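Local coordinates for protein pectate lyase/Amb allergen (Acidovorax citrulli, PDB 4HWV) that probably cleaves the pectate of plant cell walls by calcium-dependent beta-elimination, as secreted lyases of polysaccharide lyase family 1 do, and carries a bound calcium ion, at residues A[452-456]-A[457-461]; A[89-92]-A[93-97]; A[429-433]-A[434-438]; A[237-241]-A[242-246]. One frame throughout, in Å; residues are numbered along the deposited sequence.

Contact 1: residues A[452-456]-A[457-461]; sequences PAWKP and SDFYD
Trp454 and Phe459 stand at about a right angle, with Phe459 CE2 lying 4.1 Å from Trp454 CE3, at the rim of the indole and near its plane. Over one indole face sits CD of Pro456, displaced toward the edge, and over one face of the Phe459 ring lies Asp458 CB, likewise near the rim. The same proline covers the phenol of Tyr460 with another atom: Pro456 O hangs above the middle of one ring face, while at the far end Tyr460 OH comes within 3.6 Å of Pro456 CB. With CG set between the backbone N and the carbonyl carbon (chi1 49°), the tyrosine folds back under the turn, where its hydroxyl is hydrogen-bonded to His347 and Thr325. Trp26 meets both Phe459 and Tyr460.

The backbone bends sharply between these rings. Asp458 N donates to Lys455 O at 3.1 Å. Pro456 O is gripped twice, by Phe459 N at 2.9 Å from above the carbonyl plane and by Tyr460 N at 3.2 Å almost in line with the C=O bond. Proline suits the start of such a bend, since its ring already fixes phi and it has no N-H to satisfy.

On the outer side the polar residues take over. Lys455 lays CG 3.6 Å from Asp458 OD2, but its ammonium group stays apart from the carboxylate; water 1 instead links Lys455 N to Asp458 OD2.

Bonds from residue i+3 back to i mark a 3-10 turn. Here it lies in a long C-terminal loop laid over strands 345-356 and 376-387 of the parallel beta-helix, aromatic side inward and charged side outward.

Contact 2: residues A[89-92]-A[93-97]; sequences LNVD and GQLRP
Asp92 and Arg96 close a tight reversal of the chain: a type I turn from Asp92 to Leu95 followed by Leu95 in a left-handed conformation (phi 68°), the pattern of a G1 beta bulge, in which glycine is the more usual residue.

Backbone hydrogen bonds define the loop. Leu95 N donates to Asp92 O at 2.9 Å across the turn, and one step further out Asp92 N donates to Arg96 O at 3.0 Å. Beyond them Val91 and Pro97 form a single bridge, with a CA-H...O contact from Pro97 CA to Asn90 O; Pro97 itself has no N-H to give.

Side-chain to backbone bonds reinforce it. Asp92 OD1 accepts Gln94 N at 2.8 Å, an Asx turn, and Arg96 N at 2.9 Å; the two donors come from opposite faces of the carboxylate plane. Aspartate fits because chi1 of 68° swings its carboxylate into the loop, where one oxygen can serve two backbone N-H groups of the turn.

Apolar contact is slight: Val91 CG2 touches Leu95 CD2 at 4.0 Å, and the valine also packs on Arg50 of helix 50-57.

Charge and water occupy the outer side. Asp92 OD2 makes a long salt bridge of 3.4 Å to Arg96 NE, the carboxylate and guanidinium planes being turned 41° apart. Arg96 has a second acidic partner at NH1, Asp266 of the second subunit, so this loop reaches the dimer interface. Water 2 joins OD2 to Gln94 NE2, which also bonds to Pro66, while water 3, in the guanidinium plane, accepts from Arg96 NH2 at 2.6 Å and donates to Asp92 OD2.

Contact 3: residues A[429-433]-A[434-438]; sequences TVLNG and GPADL
Thr429 meets Leu438 with the two side chains at about a right angle: its methyl CG2 lies 3.8 Å from Leu438 CD1, and CB of Thr429 also comes close to Ala436 O. A threonine serves two needs here, since its methyl packs on the leucine while OG1 is hydrogen-bonded to Asp426. Thr429 O accepts from Ala436 N at 3.0 Å, and water 4 spans Thr429 N and Ala436 O.

At Val430 the strand faces Pro435 in a non-hydrogen-bonded pair, a place where proline costs no cross-strand bond. With CG1 anti to the backbone N (chi1 175°), the valine lays this methyl against Gly434 N at 3.6 Å. On its other side Val430 pairs with strand 376-387, through which the hairpin of 430-431 and 434-435 is added to the end of the parallel beta-helix.

Leu431 forms the hydrogen-bonded pair with Gly434: Leu431 N reaches Gly434 O at 2.8 Å, and Gly434 N returns to Leu431 O at 3.1 Å. Leu431 CB touches Ala436 CB at 3.8 Å, and the leucine side chain also packs on Val384 and Leu386.

Asn432 and Gly433 make the corner of a type I' turn. Both have positive phi, which asparagine tolerates better than most residues and glycine better still. The side chain of Asn432 leads away from the hairpin, and its OD1 accepts a bond from Leu386 N. At Gly433 (phi 86°) a CB would collide with the preceding carbonyl O.

Contact 4: residues A[237-241]-A[242-246]; sequences VWIDH and NTFSD
Ile239 lies across both Asn242 and Phe244 at about a right angle, at a corner of the parallel beta-helix where strand 237-240 turns into strand 243-245. Its CG2 methyl does the touching. Ile239 CG2 comes up to the edge of the Phe244 ring, near its plane, 3.8 Å from Phe244 CZ, and lies 3.4 Å from Asn242 ND2. CG2 stands anti to the backbone N, beside the carbonyl carbon, which directs this methyl toward the second strand.

Asn242 turns its amide back over the corner, ND2 coming within 3.2 Å of Asp240 O at an angle too poor for a bond. The amide is satisfied by the coil before it instead: OD1 accepts from Ile200 N and ND2 donates to Ile197 O. Asn242 N in turn donates to Asn295 OD1 in the next coil, consistent with the asparagine stacks known in pectate lyases. His241 makes the bend itself, in a left-handed backbone conformation.

Asp240 points away from this cluster, its CB over one face of the Trp238 ring, offset toward the rim, and its carboxylate also paired with Arg198. Its OD2 receives His241 ND1 at 2.7 Å, in the imidazole plane but 38° out of the carboxylate plane.

How the contacts relate
Contact 4 is the buried one, about 9 Å from the chain's centre by its own centre, whereas contacts 1, 2 and 3 lie partly buried at the periphery. Contacts 3 and 4 both belong to the strands of the beta-helix, but 237-246 turns a corner within it and 429-438 adds an antiparallel hairpin. Across the corner itself there is no hydrogen bond, and side-chain and backbone bonds run to adjacent coils, whereas the hairpin is closed by backbone bonds between its own strands. Contacts 1 and 2 are loops on opposite sides of the chain's centre. Contact 1 covers strands with aromatic rings; contact 2 organises its turn round a carboxylate and waters near the second subunit.

Contact 1: residues A[452-456]-A[457-461]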
loop_
_atom_site.group_PDB
_atom_site.type_symbol
_atom_site.label_atom_id
_atom_site.label_comp_id
_atom_site.label_asym_id
_atom_site.label_seq_id
_atom_site.Cartn_x
_atom_site.Cartn_y
_atom_site.Cartn_z
ATOM N N PRO A 452 5.859 32.331 -26.602
ATOM C CA PRO A 452 6.336 31.079 -27.206
ATOM C C PRO A 452 6.861 31.274 -28.628
ATOM O O PRO A 452 6.359 32.134 -29.382
ATOM C CB PRO A 452 5.084 30.202 -27.216
ATOM C CG PRO A 452 4.258 30.719 -26.101
ATOM C CD PRO A 452 4.490 32.203 -26.073
ATOM N N ALA A 453 7.869 30.478 -28.981
ATOM C CA ALA A 453 8.519 30.576 -30.285
ATOM C C ALA A 453 8.844 29.193 -30.829
ATOM O O ALA A 453 9.758 29.040 -31.642
ATOM C CB ALA A 453 9.782 31.430 -30.194
ATOM N N TRP A 454 8.097 28.184 -30.380
ATOM C CA TRP A 454 8.136 26.868 -31.018
ATOM C C TRP A 454 6.756 26.263 -31.022
ATOM O O TRP A 454 5.892 26.643 -30.241
ATOM C CB TRP A 454 9.098 25.911 -30.301
ATOM C CG TRP A 454 8.528 25.300 -29.047
ATOM C CD1 TRP A 454 8.253 25.957 -27.882
ATOM C CD2 TRP A 454 8.187 23.915 -28.816
ATOM N NE1 TRP A 454 7.776 25.075 -26.940
ATOM C CE2 TRP A 454 7.709 23.821 -27.488
ATOM C CE3 TRP A 454 8.249 22.750 -29.598
ATOM C CZ2 TRP A 454 7.297 22.611 -26.919
ATOM C CZ3 TRP A 454 7.833 21.541 -29.036
ATOM C CH2 TRP A 454 7.368 21.484 -27.700
ATOM N N LYS A 455 6.545 25.306 -31.909
ATOM C CA LYS A 455 5.354 24.485 -31.808
ATOM C C LYS A 455 5.674 23.051 -32.165
ATOM O O LYS A 455 6.421 22.777 -33.107
ATOM C CB LYS A 455 4.217 25.021 -32.661
ATOM C CG LYS A 455 4.527 25.089 -34.133
ATOM C CD LYS A 455 3.488 25.961 -34.872
ATOM C CE LYS A 455 3.216 27.244 -34.121
ATOM N NZ LYS A 455 2.734 28.348 -35.003
ATOM N N PRO A 456 5.123 22.121 -31.384
ATOM C CA PRO A 456 5.453 20.708 -31.608
ATOM C C PRO A 456 5.048 20.187 -32.982
ATOM O O PRO A 456 5.717 19.282 -33.460
ATOM C CB PRO A 456 4.727 19.974 -30.479
ATOM C CG PRO A 456 3.778 20.962 -29.874
ATOM C CD PRO A 456 4.318 22.333 -30.162
ATOM N N SER A 457 4.019 20.751 -33.620
ATOM C CA SER A 457 3.611 20.264 -34.941
ATOM C C SER A 457 4.694 20.479 -36.011
ATOM O O SER A 457 4.632 19.875 -37.084
ATOM C CB SER A 457 2.284 20.897 -35.373
ATOM O OG SER A 457 2.420 22.308 -35.436
ATOM N N ASP A 458 5.671 21.341 -35.740
ATOM C CA ASP A 458 6.810 21.467 -36.658
ATOM C C ASP A 458 7.727 20.249 -36.629
ATOM O O ASP A 458 8.530 20.050 -37.545
ATOM C CB ASP A 458 7.638 22.712 -36.344
ATOM C CG ASP A 458 6.965 24.006 -36.789
ATOM O OD1 ASP A 458 6.051 23.961 -37.639
ATOM O OD2 ASP A 458 7.393 25.070 -36.303
ATOM N N PHE A 459 7.624 19.442 -35.580
ATOM C CA PHE A 459 8.579 18.360 -35.352
ATOM C C PHE A 459 7.979 16.962 -35.438
ATOM O O PHE A 459 8.697 15.971 -35.620
ATOM C CB PHE A 459 9.272 18.585 -34.002
ATOM C CG PHE A 459 9.967 19.904 -33.936
ATOM C CD1 PHE A 459 11.174 20.089 -34.590
ATOM C CD2 PHE A 459 9.396 20.972 -33.286
ATOM C CE1 PHE A 459 11.795 21.312 -34.575
ATOM C CE2 PHE A 459 10.032 22.195 -33.278
ATOM C CZ PHE A 459 11.220 22.346 -33.910
ATOM N N TYR A 460 6.664 16.877 -35.289
ATOM C CA TYR A 460 5.945 15.620 -35.453
ATOM C C TYR A 460 4.472 15.921 -35.683
ATOM O O TYR A 460 3.980 16.970 -35.269
ATOM C CB TYR A 460 6.137 14.676 -34.257
ATOM C CG TYR A 460 5.918 15.267 -32.883
ATOM C CD1 TYR A 460 4.648 15.362 -32.317
ATOM C CD2 TYR A 460 7.002 15.701 -32.142
ATOM C CE1 TYR A 460 4.472 15.890 -31.034
ATOM C CE2 TYR A 460 6.856 16.211 -30.885
ATOM C CZ TYR A 460 5.588 16.303 -30.326
ATOM O OH TYR A 460 5.445 16.789 -29.046
ATOM N N ASP A 461 3.787 15.010 -36.367
ATOM C CA ASP A 461 2.355 15.160 -36.602
ATOM C C ASP A 461 1.590 14.565 -35.436
ATOM O O ASP A 461 1.980 13.532 -34.894
ATOM C CB ASP A 461 1.954 14.410 -37.871
ATOM C CG ASP A 461 2.534 15.021 -39.119
ATOM O OD1 ASP A 461 2.624 16.257 -39.194
ATOM O OD2 ASP A 461 2.880 14.264 -40.038
HETATM O O HOH W 1 8.849 25.420 -33.993
#

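Contact 2: residues A[89-92]-A[93-97]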
loop_
_atom_site.group_PDB
_atom_site.type_symbol
_atom_site.label_atom_id
_atom_site.label_comp_id
_atom_site.label_asym_id
_atom_site.label_seq_id
_atom_site.Cartn_x
_atom_site.Cartn_y
_atom_site.Cartn_z
ATOM N N LEU A 89 13.382 -5.649 -7.336
ATOM C CA LEU A 89 14.756 -5.193 -7.523
ATOM C C LEU A 89 15.542 -5.036 -6.226
ATOM O O LEU A 89 16.761 -4.914 -6.277
ATOM C CB LEU A 89 14.801 -3.876 -8.312
ATOM C CG LEU A 89 14.255 -3.962 -9.746
ATOM C CD1 LEU A 89 14.294 -2.585 -10.387
ATOM C CD2 LEU A 89 15.030 -5.007 -10.579
ATOM N N ASN A 90 14.860 -5.018 -5.073
ATOM C CA ASN A 90 15.540 -4.813 -3.785
ATOM C C ASN A 90 15.904 -6.165 -3.188
ATOM O O ASN A 90 15.456 -6.528 -2.091
ATOM C CB ASN A 90 14.669 -3.972 -2.845
ATOM C CG ASN A 90 15.414 -3.522 -1.601
ATOM O OD1 ASN A 90 16.535 -3.034 -1.679
ATOM N ND2 ASN A 90 14.790 -3.693 -0.452
ATOM N N VAL A 91 16.722 -6.917 -3.929
ATOM C CA VAL A 91 17.131 -8.270 -3.531
ATOM C C VAL A 91 18.613 -8.477 -3.805
ATOM O O VAL A 91 19.189 -7.797 -4.666
ATOM C CB VAL A 91 16.317 -9.366 -4.238
ATOM C CG1 VAL A 91 14.812 -9.144 -4.024
ATOM C CG2 VAL A 91 16.645 -9.423 -5.734
ATOM N N ASP A 92 19.218 -9.424 -3.099
ATOM C CA ASP A 92 20.636 -9.695 -3.291
ATOM C C ASP A 92 20.871 -10.698 -4.429
ATOM O O ASP A 92 19.942 -11.017 -5.187
ATOM C CB ASP A 92 21.324 -10.127 -1.973
ATOM C CG ASP A 92 20.851 -11.479 -1.473
ATOM O OD1 ASP A 92 20.225 -12.243 -2.248
ATOM O OD2 ASP A 92 21.129 -11.818 -0.300
ATOM N N GLY A 93 22.116 -11.157 -4.582
ATOM C CA GLY A 93 22.475 -12.067 -5.654
ATOM C C GLY A 93 21.835 -13.441 -5.554
ATOM O O GLY A 93 21.915 -14.227 -6.503
ATOM N N GLN A 94 21.230 -13.738 -4.401
ATOM C CA GLN A 94 20.514 -14.992 -4.164
ATOM C C GLN A 94 19.002 -14.746 -4.207
ATOM O O GLN A 94 18.225 -15.634 -3.886
ATOM C CB GLN A 94 20.899 -15.596 -2.807
ATOM C CG GLN A 94 22.376 -15.991 -2.692
ATOM C CD GLN A 94 23.356 -14.808 -2.770
ATOM O OE1 GLN A 94 24.153 -14.708 -3.712
ATOM N NE2 GLN A 94 23.286 -13.894 -1.796
ATOM N N LEU A 95 18.598 -13.533 -4.601
ATOM C CA LEU A 95 17.189 -13.122 -4.660
ATOM C C LEU A 95 16.565 -13.005 -3.273
ATOM O O LEU A 95 15.351 -12.981 -3.147
ATOM C CB LEU A 95 16.351 -14.029 -5.584
ATOM C CG LEU A 95 16.931 -14.222 -6.989
ATOM C CD1 LEU A 95 16.007 -15.143 -7.808
ATOM C CD2 LEU A 95 17.180 -12.882 -7.678
ATOM N N ARG A 96 17.389 -12.895 -2.234
ATOM C CA ARG A 96 16.844 -12.660 -0.899
ATOM C C ARG A 96 16.500 -11.185 -0.736
ATOM O O ARG A 96 17.357 -10.325 -0.960
ATOM C CB ARG A 96 17.854 -13.047 0.177
ATOM C CG ARG A 96 17.304 -12.762 1.573
ATOM C CD ARG A 96 18.257 -13.200 2.666
ATOM N NE ARG A 96 19.514 -12.460 2.624
ATOM C CZ ARG A 96 20.572 -12.753 3.373
ATOM N NH1 ARG A 96 20.511 -13.759 4.227
ATOM N NH2 ARG A 96 21.692 -12.054 3.254
ATOM N N PRO A 97 15.246 -10.880 -0.357
ATOM C CA PRO A 97 14.868 -9.473 -0.118
ATOM C C PRO A 97 15.783 -8.796 0.895
ATOM O O PRO A 97 16.056 -9.319 1.986
ATOM C CB PRO A 97 13.433 -9.581 0.426
ATOM C CG PRO A 97 12.921 -10.858 -0.204
ATOM C CD PRO A 97 14.111 -11.805 -0.166
HETATM O O HOH W 2 21.395 -14.333 0.516
HETATM O O HOH W 3 21.768 -10.013 1.571
#

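Contact 3: residues A[429-433]-A[434-438]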
loop_
_atom_site.group_PDB
_atom_site.type_symbol
_atom_site.label_atom_id
_atom_site.label_comp_id
_atom_site.label_asym_id
_atom_site.label_seq_id
_atom_site.Cartn_x
_atom_site.Cartn_y
_atom_site.Cartn_z
ATOM N N THR A 429 -7.479 23.749 -22.384
ATOM C CA THR A 429 -7.439 23.217 -21.028
ATOM C C THR A 429 -8.840 23.256 -20.426
ATOM O O THR A 429 -9.523 24.291 -20.501
ATOM C CB THR A 429 -6.528 24.046 -20.122
ATOM O OG1 THR A 429 -5.220 24.093 -20.704
ATOM C CG2 THR A 429 -6.451 23.404 -18.734
ATOM N N VAL A 430 -9.256 22.153 -19.804
ATOM C CA VAL A 430 -10.530 22.116 -19.095
ATOM C C VAL A 430 -10.281 21.804 -17.634
ATOM O O VAL A 430 -9.556 20.870 -17.319
ATOM C CB VAL A 430 -11.480 21.077 -19.722
ATOM C CG1 VAL A 430 -12.784 20.944 -18.912
ATOM C CG2 VAL A 430 -11.781 21.483 -21.150
ATOM N N LEU A 431 -10.825 22.630 -16.751
ATOM C CA LEU A 431 -10.717 22.426 -15.317
ATOM C C LEU A 431 -12.121 22.317 -14.755
ATOM O O LEU A 431 -12.921 23.258 -14.860
ATOM C CB LEU A 431 -9.970 23.591 -14.669
ATOM C CG LEU A 431 -9.961 23.658 -13.145
ATOM C CD1 LEU A 431 -9.289 22.407 -12.540
ATOM C CD2 LEU A 431 -9.269 24.935 -12.683
ATOM N N ASN A 432 -12.435 21.156 -14.189
ATOM C CA ASN A 432 -13.737 20.927 -13.569
ATOM C C ASN A 432 -14.887 21.307 -14.489
ATOM O O ASN A 432 -15.844 21.970 -14.094
ATOM C CB ASN A 432 -13.820 21.632 -12.210
ATOM C CG ASN A 432 -12.838 21.035 -11.217
ATOM O OD1 ASN A 432 -12.453 19.877 -11.367
ATOM N ND2 ASN A 432 -12.416 21.808 -10.228
ATOM N N GLY A 433 -14.766 20.885 -15.738
ATOM C CA GLY A 433 -15.831 21.027 -16.709
ATOM C C GLY A 433 -15.895 22.330 -17.469
ATOM O O GLY A 433 -16.772 22.494 -18.318
ATOM N N GLY A 434 -14.999 23.266 -17.183
ATOM C CA GLY A 434 -14.996 24.520 -17.914
ATOM C C GLY A 434 -13.601 24.911 -18.377
ATOM O O GLY A 434 -12.609 24.498 -17.785
ATOM N N PRO A 435 -13.508 25.729 -19.429
ATOM C CA PRO A 435 -12.184 26.170 -19.887
ATOM C C PRO A 435 -11.382 26.896 -18.806
ATOM O O PRO A 435 -11.940 27.622 -17.980
ATOM C CB PRO A 435 -12.518 27.124 -21.039
ATOM C CG PRO A 435 -13.834 26.654 -21.541
ATOM C CD PRO A 435 -14.586 26.224 -20.304
ATOM N N ALA A 436 -10.070 26.681 -18.828
ATOM C CA ALA A 436 -9.137 27.327 -17.906
ATOM C C ALA A 436 -7.972 27.898 -18.697
ATOM O O ALA A 436 -7.326 27.193 -19.455
ATOM C CB ALA A 436 -8.632 26.316 -16.890
ATOM N N ASP A 437 -7.710 29.181 -18.520
ATOM C CA ASP A 437 -6.605 29.840 -19.204
ATOM C C ASP A 437 -5.335 29.714 -18.365
ATOM O O ASP A 437 -5.065 30.547 -17.503
ATOM C CB ASP A 437 -6.937 31.324 -19.445
ATOM C CG ASP A 437 -5.892 32.044 -20.287
ATOM O OD1 ASP A 437 -4.786 31.497 -20.484
ATOM O OD2 ASP A 437 -6.201 33.164 -20.763
ATOM N N LEU A 438 -4.543 28.685 -18.613
ATOM C CA LEU A 438 -3.348 28.480 -17.796
ATOM C C LEU A 438 -2.293 29.529 -18.087
ATOM O O LEU A 438 -1.527 29.896 -17.208
ATOM C CB LEU A 438 -2.745 27.082 -18.014
ATOM C CG LEU A 438 -3.670 25.899 -17.699
ATOM C CD1 LEU A 438 -2.941 24.577 -17.930
ATOM C CD2 LEU A 438 -4.241 25.959 -16.270
HETATM O O HOH W 4 -6.655 26.614 -22.523
#

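Contact 4: residues A[237-241]-A[242-246]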
loop_
_atom_site.group_PDB
_atom_site.type_symbol
_atom_site.label_atom_id
_atom_site.label_comp_id
_atom_site.label_asym_id
_atom_site.label_seq_id
_atom_site.Cartn_x
_atom_site.Cartn_y
_atom_site.Cartn_z
ATOM N N VAL A 237 13.460 7.566 -26.419
ATOM C CA VAL A 237 12.915 6.719 -25.368
ATOM C C VAL A 237 11.399 6.813 -25.425
ATOM O O VAL A 237 10.852 7.919 -25.393
ATOM C CB VAL A 237 13.411 7.176 -23.964
ATOM C CG1 VAL A 237 12.759 6.350 -22.870
ATOM C CG2 VAL A 237 14.942 7.087 -23.862
ATOM N N TRP A 238 10.739 5.660 -25.510
ATOM C CA TRP A 238 9.291 5.602 -25.590
ATOM C C TRP A 238 8.773 4.765 -24.418
ATOM O O TRP A 238 9.065 3.557 -24.315
ATOM C CB TRP A 238 8.856 4.985 -26.925
ATOM C CG TRP A 238 7.360 4.997 -27.140
ATOM C CD1 TRP A 238 6.475 5.987 -26.789
ATOM C CD2 TRP A 238 6.578 3.954 -27.746
ATOM N NE1 TRP A 238 5.201 5.630 -27.161
ATOM C CE2 TRP A 238 5.232 4.389 -27.753
ATOM C CE3 TRP A 238 6.887 2.690 -28.299
ATOM C CZ2 TRP A 238 4.191 3.596 -28.257
ATOM C CZ3 TRP A 238 5.846 1.918 -28.813
ATOM C CH2 TRP A 238 4.522 2.363 -28.769
ATOM N N ILE A 239 8.042 5.435 -23.529
ATOM C CA ILE A 239 7.504 4.818 -22.328
ATOM C C ILE A 239 5.998 4.843 -22.503
ATOM O O ILE A 239 5.367 5.903 -22.412
ATOM C CB ILE A 239 7.943 5.621 -21.080
ATOM C CG1 ILE A 239 9.469 5.534 -20.938
ATOM C CG2 ILE A 239 7.200 5.154 -19.832
ATOM C CD1 ILE A 239 10.056 6.591 -20.004
ATOM N N ASP A 240 5.431 3.669 -22.779
ATOM C CA ASP A 240 4.054 3.588 -23.248
ATOM C C ASP A 240 3.246 2.494 -22.544
ATOM O O ASP A 240 3.711 1.356 -22.403
ATOM C CB ASP A 240 4.063 3.292 -24.756
ATOM C CG ASP A 240 2.666 3.090 -25.319
ATOM O OD1 ASP A 240 1.927 4.086 -25.513
ATOM O OD2 ASP A 240 2.307 1.912 -25.560
ATOM N N HIS A 241 2.024 2.820 -22.122
ATOM C CA HIS A 241 1.126 1.806 -21.570
ATOM C C HIS A 241 1.719 1.103 -20.351
ATOM O O HIS A 241 1.616 -0.124 -20.204
ATOM C CB HIS A 241 0.711 0.778 -22.639
ATOM C CG HIS A 241 -0.446 1.204 -23.489
ATOM N ND1 HIS A 241 -0.290 1.649 -24.782
ATOM C CD2 HIS A 241 -1.781 1.180 -23.254
ATOM C CE1 HIS A 241 -1.483 1.893 -25.306
ATOM N NE2 HIS A 241 -2.405 1.627 -24.397
ATOM N N ASN A 242 2.305 1.890 -19.444
ATOM C CA ASN A 242 2.778 1.367 -18.164
ATOM C C ASN A 242 1.971 2.010 -17.054
ATOM O O ASN A 242 1.265 3.009 -17.266
ATOM C CB ASN A 242 4.262 1.685 -17.930
ATOM C CG ASN A 242 5.135 1.189 -19.055
ATOM O OD1 ASN A 242 5.393 -0.015 -19.165
ATOM N ND2 ASN A 242 5.596 2.114 -19.903
ATOM N N THR A 243 2.073 1.423 -15.867
ATOM C CA THR A 243 1.496 2.019 -14.671
ATOM C C THR A 243 2.637 2.279 -13.698
ATOM O O THR A 243 3.565 1.474 -13.612
ATOM C CB THR A 243 0.437 1.078 -14.081
ATOM O OG1 THR A 243 -0.610 0.944 -15.047
ATOM C CG2 THR A 243 -0.144 1.610 -12.755
ATOM N N PHE A 244 2.595 3.417 -12.994
ATOM C CA PHE A 244 3.639 3.806 -12.038
ATOM C C PHE A 244 2.965 4.321 -10.783
ATOM O O PHE A 244 2.019 5.099 -10.876
ATOM C CB PHE A 244 4.459 4.980 -12.567
ATOM C CG PHE A 244 5.215 4.700 -13.838
ATOM C CD1 PHE A 244 4.605 4.817 -15.079
ATOM C CD2 PHE A 244 6.573 4.414 -13.790
ATOM C CE1 PHE A 244 5.331 4.597 -16.244
ATOM C CE2 PHE A 244 7.295 4.206 -14.946
ATOM C CZ PHE A 244 6.674 4.284 -16.170
ATOM N N SER A 245 3.476 3.942 -9.610
ATOM C CA SER A 245 2.930 4.442 -8.343
ATOM C C SER A 245 3.909 4.197 -7.205
ATOM O O SER A 245 4.923 3.522 -7.391
ATOM C CB SER A 245 1.624 3.727 -7.988
ATOM O OG SER A 245 1.889 2.411 -7.574
ATOM N N ASP A 246 3.574 4.701 -6.018
ATOM C CA ASP A 246 4.342 4.383 -4.816
ATOM C C ASP A 246 3.922 3.052 -4.183
ATOM O O ASP A 246 4.256 2.781 -3.025
ATOM C CB ASP A 246 4.241 5.508 -3.785
ATOM C CG ASP A 246 5.046 6.733 -4.190
ATOM O OD1 ASP A 246 5.854 6.629 -5.153
ATOM O OD2 ASP A 246 4.880 7.790 -3.528
#